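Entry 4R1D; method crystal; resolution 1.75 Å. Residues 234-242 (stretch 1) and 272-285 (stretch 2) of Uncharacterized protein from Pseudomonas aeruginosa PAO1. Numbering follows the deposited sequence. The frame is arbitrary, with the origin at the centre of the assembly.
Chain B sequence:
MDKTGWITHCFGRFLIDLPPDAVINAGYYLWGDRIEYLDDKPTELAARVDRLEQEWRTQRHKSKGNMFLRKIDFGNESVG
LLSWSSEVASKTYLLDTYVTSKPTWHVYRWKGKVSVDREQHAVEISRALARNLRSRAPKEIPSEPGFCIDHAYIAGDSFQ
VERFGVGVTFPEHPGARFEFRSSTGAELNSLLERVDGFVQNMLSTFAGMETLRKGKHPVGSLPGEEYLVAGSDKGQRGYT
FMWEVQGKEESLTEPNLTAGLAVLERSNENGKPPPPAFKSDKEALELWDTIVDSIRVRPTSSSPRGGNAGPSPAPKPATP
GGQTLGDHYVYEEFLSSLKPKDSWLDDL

Stretch 1 234-242: KGQRGYTFM
Stretch 2 (272-285) KPPPPAFKSDKEAL

A single carboxylate at the start of a helix gathers the direct hydrogen bonds of this contact: Asp-281 takes three hydrogen bonds from two residues of one strand. Arg-237 NE donates to Asp-281 OD1 at 2.9 Å and Arg-237 NH2 to Asp-281 OD2 at 2.9 Å, a two-pronged salt bridge lying near the guanidinium plane; Tyr-239 OH donates to Asp-281 OD1 at 2.6 Å. Although the CA-to-CB bond of Asp-281 points sideways, chi1 m and chi2 -5° bring its oxygens to the strand.

Strand 236-242 is extended. From Arg-237 onward it alternates: Arg-237 (chi1 t, chi2 135°), Tyr-239 (m, chi2 -83°) and Phe-241 (m, chi2 -2°) point toward stretch 2, while Thr-240 and Met-242 are out of reach and a CB on Gly-238 would point away; Gln-236, chi1 p, also points toward it. Helix 281-285 runs at 29° to the strand in the same general direction, the axes approaching to 10.9 Å. Tyr-239 CA lies 8.6 Å from Ala-284 CA, and Phe-241 CA 8.8 Å from Leu-285 CA. Ser-280 (p) caps the helix, its OG accepting from Glu-283 N at 3.0 Å.

Tyr-239 is buried and serves two chemistries, its hydroxyl bonding Asp-281 while its ring packs. Ala-284 CB sits over one face, 4.0 Å from Tyr-239 CE1, its methyl 4.2 Å from the ring centroid and 19° off the normal, a CH-pi contact. Phe-278 (m, chi2 -88°) directs an edge toward the Tyr-239 face in an offset arrangement, planes at 82° and centroids 5.7 Å apart. Further along, Phe-241 CZ meets Leu-285 CD2 (m, t) at 4.0 Å.

Two waters bridge the stretches: one donates to Arg-237 O and accepts from Ala-277 N; the other donates to Tyr-239 OH and Phe-278 O. Toward the start, the polyproline segment passes the strand, with Gln-236 NE2 3.1 Å from Pro-274 CG. The positive phi of 74° (psi 21°) at position 235 by itself favours glycine, which is what Gly-235 supplies; its CA lies 6.3 Å from Pro-273 CA. Altogether 473 Å² is buried between the stretches, both sides summed.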

# COMPACT_ATOMS: atom_id res chain seq x y z
N LYS B 234 -12.77 5.32 25.51
CA LYS B 234 -11.61 6.03 26.04
C LYS B 234 -11.93 7.48 26.34
O LYS B 234 -11.03 8.32 26.43
CB LYS B 234 -10.44 5.96 25.05
CG LYS B 234 -10.05 4.56 24.63
CD LYS B 234 -8.84 4.56 23.69
CE LYS B 234 -8.56 3.15 23.18
NZ LYS B 234 -7.47 3.08 22.17
N GLY B 235 -13.20 7.79 26.51
CA GLY B 235 -13.59 9.15 26.83
C GLY B 235 -13.50 10.11 25.66
O GLY B 235 -13.40 11.32 25.86
N GLN B 236 -13.51 9.59 24.44
CA GLN B 236 -13.70 10.46 23.27
C GLN B 236 -14.74 9.87 22.33
O GLN B 236 -15.04 8.67 22.37
CB GLN B 236 -12.38 10.73 22.54
CG GLN B 236 -11.75 9.52 21.89
CD GLN B 236 -10.41 9.84 21.23
OE1 GLN B 236 -10.36 10.29 20.09
NE2 GLN B 236 -9.33 9.59 21.96
N ARG B 237 -15.31 10.74 21.51
CA ARG B 237 -16.38 10.34 20.60
C ARG B 237 -15.92 10.38 19.16
O ARG B 237 -15.32 11.37 18.71
CB ARG B 237 -17.60 11.25 20.77
CG ARG B 237 -18.84 10.79 20.01
CD ARG B 237 -20.07 10.89 20.90
NE ARG B 237 -21.30 10.44 20.27
CZ ARG B 237 -21.84 9.23 20.44
NH1 ARG B 237 -21.23 8.32 21.21
NH2 ARG B 237 -22.98 8.93 19.84
N GLY B 238 -16.21 9.31 18.43
CA GLY B 238 -15.91 9.23 17.01
C GLY B 238 -17.17 9.25 16.17
O GLY B 238 -18.27 9.02 16.66
N TYR B 239 -17.00 9.53 14.88
CA TYR B 239 -18.12 9.63 13.97
C TYR B 239 -17.72 9.06 12.62
O TYR B 239 -16.56 9.19 12.22
CB TYR B 239 -18.49 11.09 13.75
CG TYR B 239 -19.07 11.78 14.97
CD1 TYR B 239 -20.41 11.66 15.28
CD2 TYR B 239 -18.27 12.56 15.80
CE1 TYR B 239 -20.95 12.29 16.39
CE2 TYR B 239 -18.79 13.19 16.91
CZ TYR B 239 -20.13 13.06 17.20
OH TYR B 239 -20.68 13.69 18.30
N THR B 240 -18.67 8.47 11.92
CA THR B 240 -18.47 8.17 10.51
C THR B 240 -19.80 8.34 9.78
O THR B 240 -20.74 7.58 9.98
CB THR B 240 -17.89 6.77 10.28
OG1 THR B 240 -16.64 6.66 10.96
CG2 THR B 240 -17.66 6.54 8.80
N PHE B 241 -19.87 9.41 8.98
CA PHE B 241 -21.07 9.76 8.23
C PHE B 241 -20.77 9.51 6.76
O PHE B 241 -19.75 9.97 6.24
CB PHE B 241 -21.42 11.24 8.41
CG PHE B 241 -21.82 11.61 9.81
CD1 PHE B 241 -21.90 10.65 10.82
CD2 PHE B 241 -22.09 12.94 10.13
CE1 PHE B 241 -22.26 11.00 12.11
CE2 PHE B 241 -22.45 13.30 11.42
CZ PHE B 241 -22.53 12.33 12.41
N MET B 242 -21.66 8.76 6.10
CA MET B 242 -21.43 8.28 4.73
C MET B 242 -22.64 8.59 3.85
O MET B 242 -23.76 8.33 4.25
CB MET B 242 -21.19 6.77 4.77
CG MET B 242 -20.02 6.38 5.66
SD MET B 242 -19.99 4.63 6.12
CE MET B 242 -21.10 4.63 7.53
N LYS B 272 -4.45 13.72 28.88
CA LYS B 272 -5.79 14.28 29.03
C LYS B 272 -6.61 14.03 27.76
O LYS B 272 -6.18 14.36 26.66
CB LYS B 272 -5.72 15.78 29.34
CG LYS B 272 -5.34 16.65 28.14
CD LYS B 272 -4.66 17.95 28.56
CE LYS B 272 -5.63 19.12 28.53
NZ LYS B 272 -4.90 20.41 28.45
N PRO B 273 -7.81 13.45 27.93
CA PRO B 273 -8.71 13.10 26.82
C PRO B 273 -8.75 14.18 25.74
O PRO B 273 -8.97 15.35 26.07
CB PRO B 273 -10.07 12.98 27.50
CG PRO B 273 -9.74 12.51 28.87
CD PRO B 273 -8.42 13.16 29.24
N PRO B 274 -8.55 13.79 24.48
CA PRO B 274 -8.40 14.73 23.36
C PRO B 274 -9.55 15.72 23.31
O PRO B 274 -10.63 15.43 23.82
CB PRO B 274 -8.43 13.82 22.13
CG PRO B 274 -9.12 12.59 22.58
CD PRO B 274 -8.70 12.41 24.01
N PRO B 275 -9.32 16.89 22.69
CA PRO B 275 -10.36 17.91 22.63
C PRO B 275 -11.45 17.51 21.64
O PRO B 275 -11.12 17.14 20.51
CB PRO B 275 -9.61 19.16 22.16
CG PRO B 275 -8.32 18.67 21.56
CD PRO B 275 -8.19 17.19 21.80
N PRO B 276 -12.72 17.58 22.06
CA PRO B 276 -13.88 17.08 21.31
C PRO B 276 -14.01 17.74 19.95
O PRO B 276 -13.83 18.95 19.83
CB PRO B 276 -15.07 17.49 22.19
CG PRO B 276 -14.49 17.75 23.54
CD PRO B 276 -13.12 18.27 23.30
N ALA B 277 -14.34 16.95 18.93
CA ALA B 277 -14.56 17.50 17.60
C ALA B 277 -15.83 18.33 17.60
O ALA B 277 -15.88 19.40 17.00
CB ALA B 277 -14.66 16.37 16.58
N PHE B 278 -16.86 17.83 18.27
CA PHE B 278 -18.16 18.48 18.29
C PHE B 278 -18.71 18.56 19.70
O PHE B 278 -18.38 17.73 20.55
CB PHE B 278 -19.16 17.72 17.41
CG PHE B 278 -18.81 17.74 15.95
CD1 PHE B 278 -19.26 18.77 15.13
CD2 PHE B 278 -18.03 16.74 15.39
CE1 PHE B 278 -18.94 18.80 13.79
CE2 PHE B 278 -17.71 16.76 14.05
CZ PHE B 278 -18.17 17.80 13.24
N LYS B 279 -19.56 19.55 19.94
CA LYS B 279 -20.21 19.74 21.23
C LYS B 279 -21.25 18.65 21.49
O LYS B 279 -21.56 18.34 22.64
CB LYS B 279 -20.87 21.12 21.30
CG LYS B 279 -19.93 22.28 21.02
CD LYS B 279 -20.70 23.60 20.90
CE LYS B 279 -19.79 24.76 20.50
NZ LYS B 279 -19.29 24.64 19.10
N SER B 280 -21.78 18.08 20.41
CA SER B 280 -22.84 17.08 20.53
C SER B 280 -23.08 16.40 19.19
O SER B 280 -22.66 16.91 18.15
CB SER B 280 -24.13 17.75 20.97
OG SER B 280 -24.62 18.60 19.94
N ASP B 281 -23.76 15.26 19.21
CA ASP B 281 -24.17 14.62 17.97
C ASP B 281 -25.03 15.56 17.15
O ASP B 281 -24.96 15.58 15.92
CB ASP B 281 -24.94 13.34 18.25
CG ASP B 281 -24.07 12.26 18.85
OD1 ASP B 281 -22.85 12.47 18.96
OD2 ASP B 281 -24.61 11.19 19.19
N LYS B 282 -25.87 16.33 17.84
CA LYS B 282 -26.75 17.25 17.14
C LYS B 282 -25.93 18.26 16.34
O LYS B 282 -26.24 18.55 15.19
CB LYS B 282 -27.68 17.98 18.12
CG LYS B 282 -28.77 18.79 17.43
CD LYS B 282 -29.74 19.37 18.46
CE LYS B 282 -30.82 20.23 17.79
NZ LYS B 282 -30.22 21.39 17.08
N GLU B 283 -24.86 18.77 16.94
CA GLU B 283 -24.00 19.72 16.24
C GLU B 283 -23.33 19.08 15.01
O GLU B 283 -23.26 19.69 13.95
CB GLU B 283 -22.94 20.29 17.17
CG GLU B 283 -22.03 21.31 16.49
CD GLU B 283 -21.01 21.92 17.44
OE1 GLU B 283 -20.03 21.23 17.78
OE2 GLU B 283 -21.19 23.09 17.83
N ALA B 284 -22.83 17.85 15.16
CA ALA B 284 -22.23 17.13 14.03
C ALA B 284 -23.22 16.90 12.89
O ALA B 284 -22.88 17.08 11.72
CB ALA B 284 -21.63 15.81 14.51
N LEU B 285 -24.43 16.49 13.23
CA LEU B 285 -25.45 16.23 12.23
C LEU B 285 -25.85 17.52 11.51
O LEU B 285 -26.13 17.50 10.32
CB LEU B 285 -26.69 15.60 12.87
CG LEU B 285 -26.49 14.17 13.38
CD1 LEU B 285 -27.63 13.76 14.32
CD2 LEU B 285 -26.37 13.23 12.19
O HOH W 1 -14.37 13.68 19.34
O HOH W 2 -19.59 14.85 20.36